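Local coordinates for capsid protein VP1 (Human polyomavirus 12, PDB 6Y5Z) that builds the viral capsid as disulfide-linked pentamers, which probably assemble into a T=7 icosahedral shell, and serves in attachment to the host cell, at the interface of chains A and B. Numbering follows the deposited sequence. Chains: chain A/B, Capsid protein VP1.

Contact 1: the interface of chains A and B. Residues chain A 213-216, 218; chain B 126-127, 199-203.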
loop_
_atom_site.group_PDB
_atom_site.type_symbol
_atom_site.label_atom_id
_atom_site.label_comp_id
_atom_site.label_asym_id
_atom_site.label_seq_id
_atom_site.Cartn_x
_atom_site.Cartn_y
_atom_site.Cartn_z
ATOM N N LEU A 213 -4.534 1.813 12.028
ATOM C CA LEU A 213 -5.533 0.851 12.515
ATOM C C LEU A 213 -6.818 1.023 11.726
ATOM O O LEU A 213 -7.201 2.157 11.426
ATOM C CB LEU A 213 -5.771 1.059 14.008
ATOM C CG LEU A 213 -6.283 -0.177 14.743
ATOM C CD1 LEU A 213 -5.144 -1.178 14.947
ATOM C CD2 LEU A 213 -6.878 0.199 16.090
ATOM N N THR A 214 -7.518 -0.066 11.485
ATOM C CA THR A 214 -8.904 -0.006 10.975
ATOM C C THR A 214 -9.811 -0.582 12.049
ATOM O O THR A 214 -9.360 -1.388 12.883
ATOM C CB THR A 214 -9.059 -0.698 9.626
ATOM O OG1 THR A 214 -8.887 -2.093 9.880
ATOM C CG2 THR A 214 -8.087 -0.206 8.582
ATOM N N PHE A 215 -11.075 -0.191 12.021
ATOM C CA PHE A 215 -12.063 -0.689 12.998
ATOM C C PHE A 215 -13.425 -0.716 12.308
ATOM O O PHE A 215 -13.724 0.134 11.485
ATOM C CB PHE A 215 -12.059 0.120 14.286
ATOM C CG PHE A 215 -12.180 1.608 14.123
ATOM C CD1 PHE A 215 -11.058 2.391 13.924
ATOM C CD2 PHE A 215 -13.421 2.228 14.179
ATOM C CE1 PHE A 215 -11.170 3.765 13.784
ATOM C CE2 PHE A 215 -13.528 3.602 14.037
ATOM C CZ PHE A 215 -12.405 4.369 13.852
ATOM N N THR A 216 -14.189 -1.760 12.585
ATOM C CA THR A 216 -15.529 -1.970 12.016
ATOM C C THR A 216 -16.171 -3.097 12.808
ATOM O O THR A 216 -15.435 -3.863 13.494
ATOM C CB THR A 216 -15.470 -2.290 10.524
ATOM O OG1 THR A 216 -16.775 -2.387 9.946
ATOM C CG2 THR A 216 -14.729 -3.597 10.281
ATOM N N THR A 218 -18.160 -5.121 10.861
ATOM C CA THR A 218 -18.724 -5.775 9.655
ATOM C C THR A 218 -17.793 -6.857 9.100
ATOM O O THR A 218 -18.189 -7.473 8.074
ATOM C CB THR A 218 -19.059 -4.746 8.568
ATOM O OG1 THR A 218 -17.865 -4.156 8.056
ATOM C CG2 THR A 218 -19.998 -3.669 9.064
ATOM N N HIS B 126 -11.005 8.772 10.564
ATOM C CA HIS B 126 -12.222 8.709 9.741
ATOM C C HIS B 126 -13.135 7.639 10.286
ATOM O O HIS B 126 -12.686 6.484 10.440
ATOM C CB HIS B 126 -11.927 8.414 8.273
ATOM C CG HIS B 126 -11.179 9.491 7.595
ATOM N ND1 HIS B 126 -11.773 10.704 7.271
ATOM C CD2 HIS B 126 -9.895 9.568 7.179
ATOM C CE1 HIS B 126 -10.870 11.478 6.701
ATOM N NE2 HIS B 126 -9.712 10.798 6.620
ATOM N N MET B 127 -14.393 7.965 10.501
ATOM C CA MET B 127 -15.357 6.886 10.769
ATOM C C MET B 127 -16.752 7.359 10.396
ATOM O O MET B 127 -17.034 8.574 10.383
ATOM C CB MET B 127 -15.312 6.436 12.229
ATOM C CG MET B 127 -15.835 7.474 13.161
ATOM S SD MET B 127 -17.621 7.396 13.390
ATOM C CE MET B 127 -17.648 5.887 14.368
ATOM N N TYR B 199 -20.701 0.238 11.652
ATOM C CA TYR B 199 -19.696 1.320 11.690
ATOM C C TYR B 199 -18.416 0.867 11.004
ATOM O O TYR B 199 -18.138 -0.320 10.915
ATOM C CB TYR B 199 -19.502 1.807 13.130
ATOM C CG TYR B 199 -18.828 0.831 14.061
ATOM C CD1 TYR B 199 -17.461 0.662 14.012
ATOM C CD2 TYR B 199 -19.556 0.085 14.973
ATOM C CE1 TYR B 199 -16.824 -0.239 14.839
ATOM C CE2 TYR B 199 -18.932 -0.826 15.808
ATOM C CZ TYR B 199 -17.560 -0.972 15.747
ATOM O OH TYR B 199 -16.921 -1.859 16.571
ATOM N N PHE B 200 -17.673 1.847 10.504
ATOM C CA PHE B 200 -16.473 1.670 9.667
ATOM C C PHE B 200 -15.530 2.802 10.042
ATOM O O PHE B 200 -15.975 3.970 10.104
ATOM C CB PHE B 200 -16.850 1.736 8.187
ATOM C CG PHE B 200 -18.022 0.885 7.761
ATOM C CD1 PHE B 200 -19.314 1.370 7.873
ATOM C CD2 PHE B 200 -17.823 -0.360 7.170
ATOM C CE1 PHE B 200 -20.399 0.596 7.481
ATOM C CE2 PHE B 200 -18.913 -1.126 6.777
ATOM C CZ PHE B 200 -20.182 -0.646 6.928
ATOM N N GLY B 201 -14.249 2.521 10.197
ATOM C CA GLY B 201 -13.326 3.632 10.439
ATOM C C GLY B 201 -11.893 3.264 10.161
ATOM O O GLY B 201 -11.544 2.069 10.035
ATOM N N ASN B 202 -11.070 4.288 10.080
ATOM C CA ASN B 202 -9.626 4.059 9.979
ATOM C C ASN B 202 -8.905 5.219 10.632
ATOM O O ASN B 202 -9.406 6.337 10.658
ATOM C CB ASN B 202 -9.197 3.792 8.539
ATOM C CG ASN B 202 -9.065 5.035 7.703
ATOM O OD1 ASN B 202 -7.945 5.541 7.517
ATOM N ND2 ASN B 202 -10.173 5.509 7.170
ATOM N N TYR B 203 -7.734 4.904 11.146
ATOM C CA TYR B 203 -6.884 5.830 11.895
ATOM C C TYR B 203 -5.479 5.716 11.321
ATOM O O TYR B 203 -5.026 4.600 11.031
ATOM C CB TYR B 203 -6.920 5.445 13.371
ATOM C CG TYR B 203 -5.753 6.001 14.119
ATOM C CD1 TYR B 203 -5.696 7.331 14.484
ATOM C CD2 TYR B 203 -4.677 5.193 14.419
ATOM C CE1 TYR B 203 -4.578 7.849 15.116
ATOM C CE2 TYR B 203 -3.552 5.696 15.039
ATOM C CZ TYR B 203 -3.504 7.022 15.400
ATOM O OH TYR B 203 -2.383 7.480 16.034
#
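Backbone hydrogen bonds carry this contact, pairing strand 212-216 of chain A antiparallel with strand 197-204 of chain B. A:Leu213 and B:Tyr203 exchange N-H and carbonyl in both directions, B:Tyr203 N giving to A:Leu213 O at 2.8 Å, nearly along the C=O axis. Two residues on, A:Phe215 and B:Gly201 repeat the pattern: B:Gly201 N reaches A:Phe215 O at 2.8 Å, while A:Phe215 N meets B:Gly201 O at 3.0 Å from above the carbonyl plane. A side-chain bond extends the ladder. A:Thr216 OG1, anti to its backbone N (chi1 -175°), donates in the carbonyl plane to B:Tyr199 O at 2.7 Å, and the same hydroxyl is also bonded by A:Thr218 N and paired with A:Thr218 OG1 at 2.8 Å. Apolar packing flanks the strands. A:Phe215, its CG tucked between the backbone N and the carbonyl carbon (chi1 52°), lays its ring over B:Gly201, whose CA sits 3.7 Å from the ring centroid, toward the rim. The B:Met127 CB touches A:Phe215 CE2 at 3.8 Å, and the side chains of A:Thr218 and B:Phe200 cross at about a right angle, A:Thr218 CG2 lying 3.6 Å from B:Phe200 CE2. The pairing thus joins strands of neighbouring subunits into one intermolecular sheet within the VP1 pentamer.

Contact 2: the interface of chains A and B. Residues chain A 105-107, 109, 111, 114-117; chain B 46-49, 207, 248, 257.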
loop_
_atom_site.group_PDB
_atom_site.type_symbol
_atom_site.label_atom_id
_atom_site.label_comp_id
_atom_site.label_asym_id
_atom_site.label_seq_id
_atom_site.Cartn_x
_atom_site.Cartn_y
_atom_site.Cartn_z
ATOM N N VAL A 105 -3.622 15.152 21.693
ATOM C CA VAL A 105 -2.279 15.778 21.526
ATOM C C VAL A 105 -2.187 17.004 22.443
ATOM O O VAL A 105 -1.377 17.886 22.183
ATOM C CB VAL A 105 -1.999 16.089 20.049
ATOM C CG1 VAL A 105 -1.860 14.804 19.250
ATOM C CG2 VAL A 105 -3.032 16.995 19.431
ATOM N N HIS A 106 -2.996 17.044 23.485
ATOM C CA HIS A 106 -2.915 18.098 24.527
ATOM C C HIS A 106 -2.323 17.538 25.815
ATOM O O HIS A 106 -2.140 18.334 26.732
ATOM C CB HIS A 106 -4.295 18.714 24.775
ATOM C CG HIS A 106 -5.254 17.728 25.340
ATOM N ND1 HIS A 106 -5.208 17.329 26.671
ATOM C CD2 HIS A 106 -6.242 16.998 24.761
ATOM C CE1 HIS A 106 -6.153 16.425 26.876
ATOM N NE2 HIS A 106 -6.801 16.202 25.724
ATOM N N ASP A 107 -2.063 16.233 25.932
ATOM C CA ASP A 107 -1.499 15.624 27.165
ATOM C C ASP A 107 -0.078 16.188 27.376
ATOM O O ASP A 107 0.465 16.836 26.454
ATOM C CB ASP A 107 -1.529 14.086 27.094
ATOM C CG ASP A 107 -2.854 13.372 27.386
ATOM O OD1 ASP A 107 -3.763 13.941 28.074
ATOM O OD2 ASP A 107 -2.963 12.208 26.959
ATOM N N MET A 109 3.217 16.065 26.848
ATOM C CA MET A 109 3.922 15.380 25.742
ATOM C C MET A 109 5.042 16.284 25.216
ATOM O O MET A 109 4.965 17.510 25.482
ATOM C CB MET A 109 2.903 15.108 24.630
ATOM C CG MET A 109 1.808 14.171 25.095
ATOM S SD MET A 109 0.274 14.188 24.131
ATOM C CE MET A 109 0.700 13.181 22.715
ATOM N N ARG A 111 6.862 18.608 22.522
ATOM C CA ARG A 111 6.228 19.666 21.719
ATOM C C ARG A 111 7.299 20.351 20.884
ATOM O O ARG A 111 8.400 20.551 21.429
ATOM C CB ARG A 111 5.630 20.657 22.711
ATOM C CG ARG A 111 4.491 21.458 22.140
ATOM C CD ARG A 111 4.068 22.420 23.200
ATOM N NE ARG A 111 2.995 23.148 22.621
ATOM C CZ ARG A 111 2.291 24.057 23.237
ATOM N NH1 ARG A 111 2.584 24.377 24.487
ATOM N NH2 ARG A 111 1.298 24.636 22.598
ATOM N N ASN A 114 5.152 25.845 19.645
ATOM C CA ASN A 114 3.775 25.883 20.197
ATOM C C ASN A 114 2.890 24.869 19.454
ATOM O O ASN A 114 1.671 24.974 19.562
ATOM C CB ASN A 114 3.173 27.286 20.144
ATOM C CG ASN A 114 3.963 28.271 20.987
ATOM O OD1 ASN A 114 4.297 27.972 22.127
ATOM N ND2 ASN A 114 4.298 29.424 20.429
ATOM N N GLY A 115 3.508 23.889 18.797
ATOM C CA GLY A 115 2.760 22.832 18.099
ATOM C C GLY A 115 2.117 21.850 19.060
ATOM O O GLY A 115 2.234 21.985 20.305
ATOM N N VAL A 116 1.438 20.860 18.504
ATOM C CA VAL A 116 0.678 19.881 19.320
ATOM C C VAL A 116 1.678 18.944 19.993
ATOM O O VAL A 116 2.842 18.838 19.548
ATOM C CB VAL A 116 -0.343 19.102 18.474
ATOM C CG1 VAL A 116 -1.349 19.998 17.788
ATOM C CG2 VAL A 116 0.324 18.188 17.455
ATOM N N GLY A 117 1.204 18.236 21.012
ATOM C CA GLY A 117 1.964 17.168 21.653
ATOM C C GLY A 117 2.271 16.077 20.644
ATOM O O GLY A 117 1.384 15.757 19.835
ATOM N N VAL B 46 -4.415 24.557 19.594
ATOM C CA VAL B 46 -4.214 23.482 20.596
ATOM C C VAL B 46 -3.138 23.911 21.593
ATOM O O VAL B 46 -2.034 24.282 21.169
ATOM C CB VAL B 46 -3.850 22.156 19.906
ATOM C CG1 VAL B 46 -3.436 21.111 20.915
ATOM C CG2 VAL B 46 -5.008 21.681 19.033
ATOM N N THR B 47 -3.459 23.860 22.883
ATOM C CA THR B 47 -2.484 24.074 23.970
ATOM C C THR B 47 -2.106 22.723 24.565
ATOM O O THR B 47 -2.913 21.780 24.544
ATOM C CB THR B 47 -3.041 25.067 24.994
ATOM O OG1 THR B 47 -4.244 24.535 25.540
ATOM C CG2 THR B 47 -3.322 26.419 24.369
ATOM N N VAL B 48 -0.892 22.616 25.075
ATOM C CA VAL B 48 -0.366 21.320 25.587
ATOM C C VAL B 48 -0.137 21.461 27.091
ATOM O O VAL B 48 0.381 22.524 27.515
ATOM C CB VAL B 48 0.917 20.956 24.831
ATOM C CG1 VAL B 48 1.569 19.691 25.357
ATOM C CG2 VAL B 48 0.627 20.830 23.337
ATOM N N ALA B 49 -0.541 20.457 27.848
ATOM C CA ALA B 49 -0.453 20.459 29.327
ATOM C C ALA B 49 1.000 20.619 29.795
ATOM O O ALA B 49 1.929 20.132 29.130
ATOM C CB ALA B 49 -1.052 19.187 29.855
ATOM N N LEU B 207 2.896 13.023 13.414
ATOM C CA LEU B 207 2.828 14.490 13.582
ATOM C C LEU B 207 2.638 15.175 12.225
ATOM O O LEU B 207 1.918 16.204 12.163
ATOM C CB LEU B 207 4.113 14.951 14.274
ATOM C CG LEU B 207 4.184 16.437 14.598
ATOM C CD1 LEU B 207 3.130 16.844 15.614
ATOM C CD2 LEU B 207 5.567 16.781 15.132
ATOM N N TRP B 248 -3.645 18.567 11.080
ATOM C CA TRP B 248 -3.534 19.905 11.696
ATOM C C TRP B 248 -3.137 20.935 10.646
ATOM O O TRP B 248 -2.260 20.661 9.806
ATOM C CB TRP B 248 -2.542 19.907 12.871
ATOM C CG TRP B 248 -2.971 18.992 13.968
ATOM C CD1 TRP B 248 -3.980 19.199 14.855
ATOM C CD2 TRP B 248 -2.428 17.699 14.279
ATOM N NE1 TRP B 248 -4.097 18.138 15.716
ATOM C CE2 TRP B 248 -3.181 17.191 15.361
ATOM C CE3 TRP B 248 -1.374 16.932 13.774
ATOM C CZ2 TRP B 248 -2.924 15.947 15.927
ATOM C CZ3 TRP B 248 -1.123 15.698 14.342
ATOM C CH2 TRP B 248 -1.886 15.220 15.399
ATOM N N GLN B 257 -1.228 25.054 16.282
ATOM C CA GLN B 257 -1.914 24.235 15.266
ATOM C C GLN B 257 -3.383 24.106 15.621
ATOM O O GLN B 257 -3.733 24.253 16.805
ATOM C CB GLN B 257 -1.237 22.870 15.227
ATOM C CG GLN B 257 0.202 22.965 14.788
ATOM C CD GLN B 257 0.862 21.620 14.620
ATOM O OE1 GLN B 257 1.384 21.058 15.575
ATOM N NE2 GLN B 257 0.851 21.094 13.405
HETATM O O HOH W 1 -0.700 23.889 18.823
#
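A:Arg111 starts with CG anti to its backbone N (chi1 -156°) and runs extended to NE, so its guanidinium meets B:Val48 tip to tip. B:Val48 CG1 is itself anti to the backbone N (chi1 176°), leaving CG2 beside that N and 3.4 Å from A:Arg111 NE, over one face of the guanidinium. B:Gln257, extended beyond CG (chi2 -175°), carries its amide oxygen across to the chain A loop. Within chain A the guanidinium is held by A:Gly115 O, bonded to A:Arg111 NE at 2.7 Å close to the guanidinium plane, and by a more tilted bond from NH2 to A:Asn114 O. These bonds would steady the loop that presents A:Val116. The backbone N of A:Val116 donates to B:Gln257 OE1 at 2.9 Å, on a lone pair in the carbonyl plane, and its two methyls lie over B:Trp248, CG2 above the six-membered ring and CG1 above the five-membered ring. A:Val116 CG2 also slides past B:Leu207 CD1 at 3.6 Å. A:Val105 CG1 and CG2 reach B:Trp248 CZ2 tip to tip from above the same ring face, each at 3.7 Å. At the far end B:Ala49 N donates to A:His106 O at 2.9 Å. One water ties A:Asn114 O, B:Val46 O and B:Gln257 N together, lying 2.8 Å from B:Gln257 N.

Contact 3: the interface of chains A and B. Residues chain A 103, 105, 119; chain B 123, 125, 184, 206, 245, 248, 259.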
loop_
_atom_site.group_PDB
_atom_site.type_symbol
_atom_site.label_atom_id
_atom_site.label_comp_id
_atom_site.label_asym_id
_atom_site.label_seq_id
_atom_site.Cartn_x
_atom_site.Cartn_y
_atom_site.Cartn_z
ATOM N N MET A 103 -5.569 10.430 19.257
ATOM C CA MET A 103 -5.891 11.787 18.740
ATOM C C MET A 103 -5.794 12.831 19.862
ATOM O O MET A 103 -6.043 14.019 19.592
ATOM C CB MET A 103 -7.268 11.813 18.077
ATOM C CG MET A 103 -7.418 10.821 16.924
ATOM S SD MET A 103 -6.269 11.068 15.548
ATOM C CE MET A 103 -6.932 12.601 14.914
ATOM N N VAL A 105 -3.622 15.152 21.693
ATOM C CA VAL A 105 -2.279 15.778 21.526
ATOM C C VAL A 105 -2.187 17.004 22.443
ATOM O O VAL A 105 -1.377 17.886 22.183
ATOM C CB VAL A 105 -1.999 16.089 20.049
ATOM C CG1 VAL A 105 -1.860 14.804 19.250
ATOM C CG2 VAL A 105 -3.032 16.995 19.431
ATOM N N PRO A 119 2.351 12.653 19.132
ATOM C CA PRO A 119 1.579 11.458 19.452
ATOM C C PRO A 119 2.412 10.169 19.405
ATOM O O PRO A 119 3.591 10.155 18.993
ATOM C CB PRO A 119 0.446 11.489 18.415
ATOM C CG PRO A 119 1.092 12.144 17.219
ATOM C CD PRO A 119 2.020 13.201 17.803
ATOM N N SER B 123 -2.157 13.430 12.036
ATOM C CA SER B 123 -2.990 12.248 12.355
ATOM C C SER B 123 -4.370 12.400 11.716
ATOM O O SER B 123 -4.966 13.483 11.770
ATOM C CB SER B 123 -3.089 12.062 13.841
ATOM O OG SER B 123 -1.827 11.763 14.418
ATOM N N TYR B 125 -8.331 10.595 11.386
ATOM C CA TYR B 125 -9.337 9.727 12.010
ATOM C C TYR B 125 -10.622 9.863 11.213
ATOM O O TYR B 125 -11.220 10.978 11.126
ATOM C CB TYR B 125 -9.547 10.099 13.470
ATOM C CG TYR B 125 -10.511 9.205 14.189
ATOM C CD1 TYR B 125 -10.054 8.019 14.729
ATOM C CD2 TYR B 125 -11.823 9.567 14.422
ATOM C CE1 TYR B 125 -10.886 7.200 15.460
ATOM C CE2 TYR B 125 -12.670 8.762 15.158
ATOM C CZ TYR B 125 -12.194 7.572 15.681
ATOM O OH TYR B 125 -12.984 6.709 16.382
ATOM N N ILE B 184 -13.816 12.681 20.436
ATOM C CA ILE B 184 -13.332 11.394 19.870
ATOM C C ILE B 184 -12.235 10.841 20.783
ATOM O O ILE B 184 -12.138 9.629 20.877
ATOM C CB ILE B 184 -12.859 11.497 18.417
ATOM C CG1 ILE B 184 -11.595 12.327 18.291
ATOM C CG2 ILE B 184 -13.996 11.976 17.509
ATOM C CD1 ILE B 184 -10.975 12.294 16.894
ATOM N N GLY B 206 0.920 9.952 13.568
ATOM C CA GLY B 206 2.091 10.758 13.200
ATOM C C GLY B 206 1.820 12.239 13.345
ATOM O O GLY B 206 0.644 12.650 13.334
ATOM N N VAL B 245 -11.317 13.759 10.723
ATOM C CA VAL B 245 -10.140 14.603 11.046
ATOM C C VAL B 245 -9.094 14.367 9.947
ATOM O O VAL B 245 -8.711 13.197 9.726
ATOM C CB VAL B 245 -9.576 14.280 12.444
ATOM C CG1 VAL B 245 -8.274 15.027 12.705
ATOM C CG2 VAL B 245 -10.585 14.577 13.547
ATOM N N TRP B 248 -3.645 18.567 11.080
ATOM C CA TRP B 248 -3.534 19.905 11.696
ATOM C C TRP B 248 -3.137 20.935 10.646
ATOM O O TRP B 248 -2.260 20.661 9.806
ATOM C CB TRP B 248 -2.542 19.907 12.871
ATOM C CG TRP B 248 -2.971 18.992 13.968
ATOM C CD1 TRP B 248 -3.980 19.199 14.855
ATOM C CD2 TRP B 248 -2.428 17.699 14.279
ATOM N NE1 TRP B 248 -4.097 18.138 15.716
ATOM C CE2 TRP B 248 -3.181 17.191 15.361
ATOM C CE3 TRP B 248 -1.374 16.932 13.774
ATOM C CZ2 TRP B 248 -2.924 15.947 15.927
ATOM C CZ3 TRP B 248 -1.123 15.698 14.342
ATOM C CH2 TRP B 248 -1.886 15.220 15.399
ATOM N N PHE B 259 -6.863 21.472 14.633
ATOM C CA PHE B 259 -7.443 20.328 13.906
ATOM C C PHE B 259 -8.216 20.890 12.723
ATOM O O PHE B 259 -8.829 21.996 12.816
ATOM C CB PHE B 259 -8.387 19.540 14.802
ATOM C CG PHE B 259 -7.717 18.722 15.866
ATOM C CD1 PHE B 259 -7.422 19.254 17.114
ATOM C CD2 PHE B 259 -7.496 17.371 15.651
ATOM C CE1 PHE B 259 -6.857 18.458 18.099
ATOM C CE2 PHE B 259 -6.944 16.579 16.638
ATOM C CZ PHE B 259 -6.632 17.126 17.861
#
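B:Phe259 receives the indole of B:Trp248 on one ring face, with NE1 of the indole 3.3 Å above the plane and over its centre. The edge of the B:Phe259 ring meets B:Val245 CG1, and B:Phe259 CE1 in turn lies in plane at the edge of the indole, so the two aromatic groups meet edge to face. Their chain A neighbours come tip to tip: A:Val105 CG2, which also abuts the indole, is 3.9 Å from B:Phe259 CZ. Beside them A:Met103, ending the 3-10 helix 99-103, inserts a chain bent at chi2 (-60°) and chi3 (-69°). The bends turn its methyl head-on to B:Val245, CE lying 3.5 Å from CG1. Its sulfur SD rests 3.7 Å from B:Ser123 CB, while B:Tyr125 CB touches both SD and CE, the two side chains crossing obliquely. B:Ile184 CD1 packs against CB and CG of A:Met103, nearer the backbone. B:Ser123 OG is turned to its own chain, donating to B:Gly206 O at 2.8 Å from above the carbonyl plane, and A:Pro119 CG packs against B:Gly206 at 3.9 Å from its C. No polar group bridges the chains here. The patch probably contributes apolar packing that holds neighbouring VP1 subunits of the pentamer together, with A:Met103 inserted into chain B.

The three contacts follow one another along the same face between adjacent subunits, contact 3 lying in the middle. C-alpha centres of contacts 1 and 2 are about 24 Å apart, those of contacts 1 and 3 about 15 Å, and those of contacts 2 and 3 about 10 Å. Contacts 2 and 3 share A:Val105 and B:Trp248 and both draw on strands 237-250 and 257-261 of chain B; contacts 1 and 3 both use strand 124-131 of chain B. Sheet pairing, apolar packing and loop bonding thus appear to line one seam, repeated around the five-copy assembly, which matches the VP1 pentamer of the capsid.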